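Local coordinates for protein NAD(P)-dependent oxidoreductase (Pseudomonas putida, PDB 7A3W) that probably uses NADPH to reduce imines, serving both in reductive amination and in the conjugate reduction of unsaturated substrates, at residues Thr95-Ser100 / Ser154-Leu159; Asn118-Asp123 / Ser146-Ala151; Arg274-Ala279 / Ile286-Lys291. All blocks are in the same frame, centred on the assembly; numbering follows the deposited sequence.

Contact 1: Thr95-Ser100 / Ser154-Leu159; sequences TIVNMS and STLKVL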
loop_
_atom_site.group_PDB
_atom_site.type_symbol
_atom_site.label_atom_id
_atom_site.label_comp_id
_atom_site.label_asym_id
_atom_site.label_seq_id
_atom_site.Cartn_x
_atom_site.Cartn_y
_atom_site.Cartn_z
ATOM N N THR B 95 -35.186 0.912 -7.684
ATOM C CA THR B 95 -33.923 1.377 -7.075
ATOM C C THR B 95 -32.849 1.327 -8.153
ATOM O O THR B 95 -32.594 0.249 -8.698
ATOM C CB THR B 95 -33.534 0.552 -5.853
ATOM O OG1 THR B 95 -34.567 0.797 -4.903
ATOM C CG2 THR B 95 -32.189 0.917 -5.272
ATOM N N ILE B 96 -32.302 2.482 -8.467
ATOM C CA ILE B 96 -31.103 2.600 -9.331
ATOM C C ILE B 96 -29.862 2.569 -8.431
ATOM O O ILE B 96 -29.767 3.401 -7.544
ATOM C CB ILE B 96 -31.180 3.901 -10.141
ATOM C CG1 ILE B 96 -32.347 3.861 -11.124
ATOM C CG2 ILE B 96 -29.861 4.177 -10.829
ATOM C CD1 ILE B 96 -32.024 3.151 -12.389
ATOM N N VAL B 97 -28.938 1.647 -8.699
ATOM C CA VAL B 97 -27.630 1.515 -8.007
ATOM C C VAL B 97 -26.547 1.768 -9.045
ATOM O O VAL B 97 -26.359 0.943 -9.917
ATOM C CB VAL B 97 -27.441 0.149 -7.343
ATOM C CG1 VAL B 97 -26.134 0.105 -6.573
ATOM C CG2 VAL B 97 -28.598 -0.169 -6.411
ATOM N N ASN B 98 -25.874 2.906 -8.923
ATOM C CA ASN B 98 -24.867 3.345 -9.904
ATOM C C ASN B 98 -23.474 2.953 -9.406
ATOM O O ASN B 98 -22.940 3.648 -8.514
ATOM C CB ASN B 98 -25.044 4.842 -10.080
ATOM C CG ASN B 98 -24.139 5.418 -11.130
ATOM O OD1 ASN B 98 -23.323 4.706 -11.716
ATOM N ND2 ASN B 98 -24.252 6.735 -11.292
ATOM N N MET B 99 -22.891 1.878 -9.961
ATOM C CA MET B 99 -21.546 1.368 -9.610
ATOM C C MET B 99 -20.464 1.856 -10.579
ATOM O O MET B 99 -19.314 1.341 -10.524
ATOM C CB MET B 99 -21.575 -0.164 -9.593
ATOM C CG MET B 99 -22.459 -0.676 -8.505
ATOM S SD MET B 99 -22.407 -2.456 -8.513
ATOM C CE MET B 99 -23.587 -2.806 -7.207
ATOM N N SER B 100 -20.775 2.876 -11.374
ATOM C CA SER B 100 -19.843 3.488 -12.352
ATOM C C SER B 100 -19.022 4.575 -11.644
ATOM O O SER B 100 -19.569 5.281 -10.798
ATOM C CB SER B 100 -20.607 4.006 -13.543
ATOM O OG SER B 100 -20.025 5.195 -14.052
ATOM N N SER B 154 -29.905 -7.859 0.513
ATOM C CA SER B 154 -29.647 -9.311 0.315
ATOM C C SER B 154 -29.318 -9.598 -1.149
ATOM O O SER B 154 -28.398 -10.372 -1.417
ATOM C CB SER B 154 -30.793 -10.148 0.746
ATOM O OG SER B 154 -30.919 -10.022 2.132
ATOM N N THR B 155 -30.053 -9.005 -2.067
ATOM C CA THR B 155 -29.762 -9.165 -3.510
ATOM C C THR B 155 -28.345 -8.672 -3.782
ATOM O O THR B 155 -27.599 -9.414 -4.417
ATOM C CB THR B 155 -30.776 -8.423 -4.375
ATOM O OG1 THR B 155 -32.017 -9.029 -4.028
ATOM C CG2 THR B 155 -30.507 -8.567 -5.858
ATOM N N LEU B 156 -27.994 -7.456 -3.342
ATOM C CA LEU B 156 -26.675 -6.871 -3.669
ATOM C C LEU B 156 -25.553 -7.671 -3.004
ATOM O O LEU B 156 -24.451 -7.744 -3.565
ATOM C CB LEU B 156 -26.671 -5.412 -3.246
ATOM C CG LEU B 156 -27.610 -4.529 -4.044
ATOM C CD1 LEU B 156 -27.905 -3.241 -3.286
ATOM C CD2 LEU B 156 -26.972 -4.213 -5.406
ATOM N N LYS B 157 -25.840 -8.364 -1.906
ATOM C CA LYS B 157 -24.859 -9.231 -1.206
ATOM C C LYS B 157 -24.413 -10.414 -2.076
ATOM O O LYS B 157 -23.339 -10.930 -1.822
ATOM C CB LYS B 157 -25.401 -9.719 0.144
ATOM C CG LYS B 157 -24.961 -8.855 1.326
ATOM C CD LYS B 157 -25.141 -9.517 2.693
ATOM N N VAL B 158 -25.152 -10.770 -3.114
ATOM C CA VAL B 158 -24.757 -11.851 -4.058
ATOM C C VAL B 158 -23.465 -11.397 -4.770
ATOM O O VAL B 158 -22.642 -12.237 -5.169
ATOM C CB VAL B 158 -25.924 -12.100 -5.037
ATOM C CG1 VAL B 158 -25.491 -12.886 -6.259
ATOM C CG2 VAL B 158 -27.119 -12.734 -4.322
ATOM N N LEU B 159 -23.301 -10.083 -4.912
ATOM C CA LEU B 159 -22.153 -9.497 -5.630
ATOM C C LEU B 159 -20.964 -9.304 -4.687
ATOM O O LEU B 159 -19.844 -9.382 -5.153
ATOM C CB LEU B 159 -22.577 -8.160 -6.232
ATOM C CG LEU B 159 -23.704 -8.239 -7.262
ATOM C CD1 LEU B 159 -24.078 -6.836 -7.706
ATOM C CD2 LEU B 159 -23.321 -9.112 -8.437
#

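Contact 2: Asn118-Asp123 / Ser146-Ala151; sequences NGLYVD and SDAYHA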
loop_
_atom_site.group_PDB
_atom_site.type_symbol
_atom_site.label_atom_id
_atom_site.label_comp_id
_atom_site.label_asym_id
_atom_site.label_seq_id
_atom_site.Cartn_x
_atom_site.Cartn_y
_atom_site.Cartn_z
ATOM N N ASN B 118 -39.389 9.574 -10.069
ATOM C CA ASN B 118 -39.941 8.936 -8.840
ATOM C C ASN B 118 -39.187 7.639 -8.534
ATOM O O ASN B 118 -39.726 6.771 -7.792
ATOM C CB ASN B 118 -41.455 8.720 -8.938
ATOM C CG ASN B 118 -42.210 10.024 -9.072
ATOM O OD1 ASN B 118 -42.827 10.282 -10.096
ATOM N ND2 ASN B 118 -42.134 10.866 -8.059
ATOM N N GLY B 119 -37.953 7.536 -9.022
ATOM C CA GLY B 119 -37.058 6.413 -8.698
ATOM C C GLY B 119 -36.334 6.682 -7.398
ATOM O O GLY B 119 -36.405 7.811 -6.881
ATOM N N LEU B 120 -35.700 5.653 -6.869
ATOM C CA LEU B 120 -34.879 5.681 -5.637
ATOM C C LEU B 120 -33.432 5.485 -6.077
ATOM O O LEU B 120 -33.212 4.643 -6.967
ATOM C CB LEU B 120 -35.284 4.525 -4.723
ATOM C CG LEU B 120 -36.487 4.686 -3.793
ATOM C CD1 LEU B 120 -37.380 5.847 -4.143
ATOM C CD2 LEU B 120 -37.269 3.387 -3.753
ATOM N N TYR B 121 -32.484 6.199 -5.475
ATOM C CA TYR B 121 -31.084 6.244 -5.952
ATOM C C TYR B 121 -30.112 5.861 -4.844
ATOM O O TYR B 121 -30.151 6.413 -3.703
ATOM C CB TYR B 121 -30.737 7.633 -6.480
ATOM C CG TYR B 121 -29.373 7.682 -7.104
ATOM C CD1 TYR B 121 -29.090 6.986 -8.267
ATOM C CD2 TYR B 121 -28.330 8.350 -6.488
ATOM C CE1 TYR B 121 -27.821 7.007 -8.836
ATOM C CE2 TYR B 121 -27.055 8.369 -7.030
ATOM C CZ TYR B 121 -26.800 7.710 -8.214
ATOM O OH TYR B 121 -25.538 7.779 -8.741
ATOM N N VAL B 122 -29.216 4.935 -5.189
ATOM C CA VAL B 122 -28.076 4.517 -4.345
ATOM C C VAL B 122 -26.827 4.633 -5.215
ATOM O O VAL B 122 -26.812 4.063 -6.305
ATOM C CB VAL B 122 -28.289 3.094 -3.800
ATOM C CG1 VAL B 122 -27.154 2.673 -2.895
ATOM C CG2 VAL B 122 -29.614 3.002 -3.076
ATOM N N ASP B 123 -25.826 5.360 -4.726
ATOM C CA ASP B 123 -24.514 5.458 -5.401
ATOM C C ASP B 123 -23.602 4.391 -4.800
ATOM O O ASP B 123 -23.786 4.022 -3.620
ATOM C CB ASP B 123 -23.960 6.874 -5.300
ATOM C CG ASP B 123 -22.956 7.099 -6.414
ATOM O OD1 ASP B 123 -23.394 7.013 -7.563
ATOM O OD2 ASP B 123 -21.758 7.302 -6.117
ATOM N N SER B 146 -31.625 4.939 2.188
ATOM C CA SER B 146 -31.388 3.860 3.172
ATOM C C SER B 146 -32.469 2.785 3.039
ATOM O O SER B 146 -32.109 1.583 3.103
ATOM C CB SER B 146 -31.302 4.405 4.568
ATOM O OG SER B 146 -31.204 3.335 5.476
ATOM N N ASP B 147 -33.730 3.180 2.884
ATOM C CA ASP B 147 -34.868 2.222 2.785
ATOM C C ASP B 147 -34.643 1.339 1.549
ATOM O O ASP B 147 -34.797 0.098 1.639
ATOM C CB ASP B 147 -36.216 2.954 2.763
ATOM C CG ASP B 147 -36.601 3.581 4.106
ATOM O OD1 ASP B 147 -35.929 3.293 5.122
ATOM O OD2 ASP B 147 -37.566 4.364 4.136
ATOM N N ALA B 148 -34.253 1.969 0.439
ATOM C CA ALA B 148 -34.028 1.323 -0.870
ATOM C C ALA B 148 -32.834 0.366 -0.776
ATOM O O ALA B 148 -32.960 -0.816 -1.139
ATOM C CB ALA B 148 -33.807 2.385 -1.926
ATOM N N TYR B 149 -31.715 0.826 -0.229
ATOM C CA TYR B 149 -30.529 -0.047 -0.042
ATOM C C TYR B 149 -30.917 -1.267 0.796
ATOM O O TYR B 149 -30.679 -2.418 0.390
ATOM C CB TYR B 149 -29.359 0.688 0.602
ATOM C CG TYR B 149 -28.247 -0.279 0.905
ATOM C CD1 TYR B 149 -27.480 -0.804 -0.131
ATOM C CD2 TYR B 149 -28.014 -0.729 2.199
ATOM C CE1 TYR B 149 -26.508 -1.769 0.105
ATOM C CE2 TYR B 149 -27.008 -1.648 2.455
ATOM C CZ TYR B 149 -26.274 -2.187 1.410
ATOM O OH TYR B 149 -25.290 -3.095 1.653
ATOM N N HIS B 150 -31.502 -1.036 1.959
ATOM C CA HIS B 150 -31.825 -2.153 2.884
ATOM C C HIS B 150 -32.819 -3.107 2.220
ATOM O O HIS B 150 -32.660 -4.332 2.392
ATOM C CB HIS B 150 -32.203 -1.624 4.276
ATOM C CG HIS B 150 -31.028 -1.030 4.980
ATOM N ND1 HIS B 150 -30.055 -1.795 5.579
ATOM C CD2 HIS B 150 -30.630 0.255 5.131
ATOM C CE1 HIS B 150 -29.126 -1.005 6.089
ATOM N NE2 HIS B 150 -29.449 0.258 5.822
ATOM N N ALA B 151 -33.794 -2.602 1.467
ATOM C CA ALA B 151 -34.756 -3.446 0.713
ATOM C C ALA B 151 -33.995 -4.397 -0.234
ATOM O O ALA B 151 -34.377 -5.589 -0.358
ATOM C CB ALA B 151 -35.750 -2.580 0.001
#

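Contact 3: Arg274-Ala279 / Ile286-Lys291; sequences RMAQTA and IASLFK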
loop_
_atom_site.group_PDB
_atom_site.type_symbol
_atom_site.label_atom_id
_atom_site.label_comp_id
_atom_site.label_asym_id
_atom_site.label_seq_id
_atom_site.Cartn_x
_atom_site.Cartn_y
_atom_site.Cartn_z
ATOM N N ARG B 274 9.417 16.657 2.609
ATOM C CA ARG B 274 10.057 17.998 2.541
ATOM C C ARG B 274 9.032 19.067 2.924
ATOM O O ARG B 274 9.399 19.991 3.652
ATOM C CB ARG B 274 10.727 18.193 1.182
ATOM C CG ARG B 274 11.976 17.338 1.027
ATOM C CD ARG B 274 12.770 17.698 -0.202
ATOM N NE ARG B 274 13.465 16.536 -0.735
ATOM C CZ ARG B 274 14.498 15.947 -0.157
ATOM N NH1 ARG B 274 14.970 16.401 0.993
ATOM N NH2 ARG B 274 15.073 14.915 -0.745
ATOM N N MET B 275 7.777 18.914 2.527
ATOM C CA MET B 275 6.656 19.765 3.019
ATOM C C MET B 275 6.697 19.821 4.544
ATOM O O MET B 275 6.625 20.915 5.096
ATOM C CB MET B 275 5.288 19.207 2.639
ATOM C CG MET B 275 4.727 19.720 1.351
ATOM S SD MET B 275 3.204 18.806 0.968
ATOM C CE MET B 275 3.402 18.828 -0.809
ATOM N N ALA B 276 6.776 18.662 5.204
ATOM C CA ALA B 276 6.770 18.560 6.672
ATOM C C ALA B 276 8.019 19.236 7.251
ATOM O O ALA B 276 7.880 20.012 8.222
ATOM C CB ALA B 276 6.630 17.117 7.094
ATOM N N GLN B 277 9.192 18.996 6.667
ATOM C CA GLN B 277 10.461 19.612 7.157
ATOM C C GLN B 277 10.353 21.144 7.067
ATOM O O GLN B 277 10.708 21.832 8.057
ATOM C CB GLN B 277 11.661 19.124 6.352
ATOM C CG GLN B 277 12.002 17.650 6.561
ATOM C CD GLN B 277 13.219 17.267 5.757
ATOM O OE1 GLN B 277 13.309 17.543 4.566
ATOM N NE2 GLN B 277 14.175 16.630 6.403
ATOM N N THR B 278 9.895 21.638 5.921
ATOM C CA THR B 278 9.690 23.083 5.627
ATOM C C THR B 278 8.796 23.698 6.705
ATOM O O THR B 278 8.987 24.885 7.015
ATOM C CB THR B 278 9.067 23.274 4.234
ATOM O OG1 THR B 278 10.030 22.772 3.314
ATOM C CG2 THR B 278 8.727 24.707 3.892
ATOM N N ALA B 279 7.841 22.931 7.235
ATOM C CA ALA B 279 6.854 23.403 8.228
ATOM C C ALA B 279 7.403 23.198 9.649
ATOM O O ALA B 279 6.625 23.363 10.591
ATOM C CB ALA B 279 5.542 22.687 8.011
ATOM N N ILE B 286 6.301 10.540 11.441
ATOM C CA ILE B 286 5.967 10.579 9.995
ATOM C C ILE B 286 4.475 10.875 9.814
ATOM O O ILE B 286 4.142 11.430 8.771
ATOM C CB ILE B 286 6.416 9.277 9.291
ATOM C CG1 ILE B 286 6.433 9.455 7.767
ATOM C CG2 ILE B 286 5.596 8.065 9.742
ATOM C CD1 ILE B 286 7.534 10.354 7.290
ATOM N N ALA B 287 3.623 10.567 10.791
ATOM C CA ALA B 287 2.180 10.896 10.725
ATOM C C ALA B 287 1.990 12.411 10.518
ATOM O O ALA B 287 0.992 12.790 9.924
ATOM C CB ALA B 287 1.459 10.379 11.944
ATOM N N SER B 288 2.935 13.250 10.941
ATOM C CA SER B 288 2.838 14.730 10.822
ATOM C C SER B 288 2.707 15.146 9.348
ATOM O O SER B 288 2.323 16.291 9.102
ATOM C CB SER B 288 4.014 15.392 11.488
ATOM O OG SER B 288 5.216 15.136 10.784
ATOM N N LEU B 289 3.064 14.277 8.396
ATOM C CA LEU B 289 2.922 14.607 6.953
ATOM C C LEU B 289 1.451 14.936 6.646
ATOM O O LEU B 289 1.220 15.800 5.813
ATOM C CB LEU B 289 3.382 13.439 6.085
ATOM C CG LEU B 289 4.811 13.507 5.567
ATOM C CD1 LEU B 289 5.814 13.692 6.694
ATOM C CD2 LEU B 289 5.111 12.249 4.780
ATOM N N PHE B 290 0.494 14.293 7.322
ATOM C CA PHE B 290 -0.946 14.571 7.114
ATOM C C PHE B 290 -1.210 16.068 7.308
ATOM O O PHE B 290 -1.873 16.665 6.455
ATOM C CB PHE B 290 -1.818 13.749 8.051
ATOM C CG PHE B 290 -3.294 13.978 7.891
ATOM C CD1 PHE B 290 -3.929 15.022 8.546
ATOM C CD2 PHE B 290 -4.070 13.124 7.124
ATOM C CE1 PHE B 290 -5.295 15.209 8.432
ATOM C CE2 PHE B 290 -5.440 13.303 7.015
ATOM C CZ PHE B 290 -6.056 14.340 7.674
ATOM N N LYS B 291 -0.685 16.637 8.390
ATOM C CA LYS B 291 -0.903 18.061 8.761
ATOM C C LYS B 291 -0.165 18.939 7.757
ATOM O O LYS B 291 -0.727 19.989 7.376
ATOM C CB LYS B 291 -0.460 18.269 10.217
ATOM C CG LYS B 291 -0.329 19.701 10.712
ATOM C CD LYS B 291 0.198 19.740 12.141
ATOM C CE LYS B 291 0.447 21.143 12.643
ATOM N NZ LYS B 291 -0.836 21.857 12.819
#

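Contact 1: Thr95-Ser100 / Ser154-Leu159
M99 brings its terminal methyl against two leucines of 154-159, and this is where the packing is tightest. CE lies 4.1 Å from L156 CD2, and L159 CD1 is the same 4.1 Å from M99 CE, so that three methyls from three residues close a compact triangle. The methionine reaches this spot because its chain runs straight out beyond CG (chi2 -178°, chi3 -177°), carrying sulfur and methyl across to the two leucines. L156 works as a fork: while CD2 serves M99, its other branch, CD1, meets V97 CG2 at a looser 4.4 Å. No hydrogen bond crosses the interface, as is usual where a helix covers one side of a sheet. The sheet here is the Rossmann-type one of the NADPH-binding domain. Strand 95-98 is one of its parallel strands, and helix 146-157 packs over it after the chain has passed through strand 140-144, whose I140 and Y142 also touch M99. At the end of the strand, N98 OD1 accepts from S100 N at 3.2 Å, an Asx turn with the donor tilted 31° from the carbonyl plane. The turn leads into S100, a residue of the NADPH pocket, and the side chain of M99 itself comes within about 6 Å of the cofactor. The outer side of 154-159 is quite different in character: S154 is exposed, K157 is partly exposed with the end of its side chain not modelled, and V158, also partly exposed, rests on the loop residues A30 and Y32.

Contact 2: Asn118-Asp123 / Ser146-Ala151
D123 OD1, next along the strand from the V122 that packs with L120 against A148 and Y149, is gripped by two groups: K75 forms a salt bridge to it, and Y121 OH bonds to D123 OD1 weakly, at 2.6 Å. The tyrosine hydroxyl is also hydrogen-bonded with N98 ND2, so the polar groups gather on the reverse side of the strand. Y121 itself points away from helix 146-151 and packs on I110, A111 and V114 of helix 104-116. L120 and V122, to either side of it in sequence, emerge on the face that helix 146-151 covers. The closest approach there is between L120 CB and A148 CB, 3.8 Å apart, and the same alanine methyl has L120 CG and CD2 nearby at 4.0 Å, so it sits alongside the leucine from its root to one branch. A small residue at this point lets the helix come close: the short axes of strand and helix pass 7.9 Å apart at an angle of 75°. V122 stands with CG1 anti to its own N (chi1 -178°), which puts CG2 beside the start of Y149, 4.2 Å from Y149 N, while CG1 approaches the tyrosine ring obliquely. Beyond the valine that ring meets Y142 and F165, with the F165 plane turned by only about 15°, so the ring also packs on two further aromatic residues. Backbone bonds of I96 with L120 and, two residues further along the strand, with V122 pair 120-123 with strand 95-98. Alternate residues thus serve helices on opposite faces of one sheet, the three-layer alpha/beta/alpha sandwich of the Rossmann-type nucleotide-binding domain.

Contact 3: Arg274-Ala279 / Ile286-Lys291
L289 and A276 meet through a single pair of methyls, and the leucine can be followed outward from the backbone to see how. Its CB is still 5.0 Å from A276 CB, too far for contact. CG comes to 4.3 Å of A276 CB, and there the side chain divides. CD1 continues to A276 CB and stops at 3.5 Å, a tight approach for two methyl groups. CD2 takes the other direction and ends 5.6 Å from A276 CB. A first torsion of -96°, well off the usual staggered position, goes with this placing of CD1, and the leucine as a whole also packs on Y272 and C273 of helix 264-278 and on L192 of the second subunit. S288 also borders the alanine methyl, with OG 4.4 Å from A276 CB; the hydroxyl is hydrogen-bonded to D285 O, and its approach to the methyl is a plain van der Waals contact. The backbones come near each other here, the CA atoms of A276 and L289 being 5.5 Å apart, as a residue with only a methyl permits. Within the helix, R274 O accepts from T278 N at 2.8 Å and from T278 OG1 at 2.9 Å, the hydroxyl lying 42° out of the carbonyl plane, while R274 and Q277 send their polar ends to E250 and D243. Between the segments there is neither hydrogen bond nor charge pair. With no polar bond across it, the contact probably rests on close fit and the burial of apolar surface.

Contacts 1 and 2 belong to one unit, whereas contact 3 lies apart. The first two have centres 10 Å apart, share helix 146-157 and use neighbouring strands, 95-98 and 120-126, of the same sheet; along the chain contact 2 is nested inside the loop that contact 1 closes. Together they lay successive parts of that helix and its C-terminal continuation over one face of the sheet in the NADPH-binding domain. Contact 3 follows later, in the C-terminal helical domain, with its centre about 40 Å from that of contact 1 and its nearest atoms about 24 Å away. Its approach to the second subunit is consistent with a dimer in which the helical domains contribute to the association.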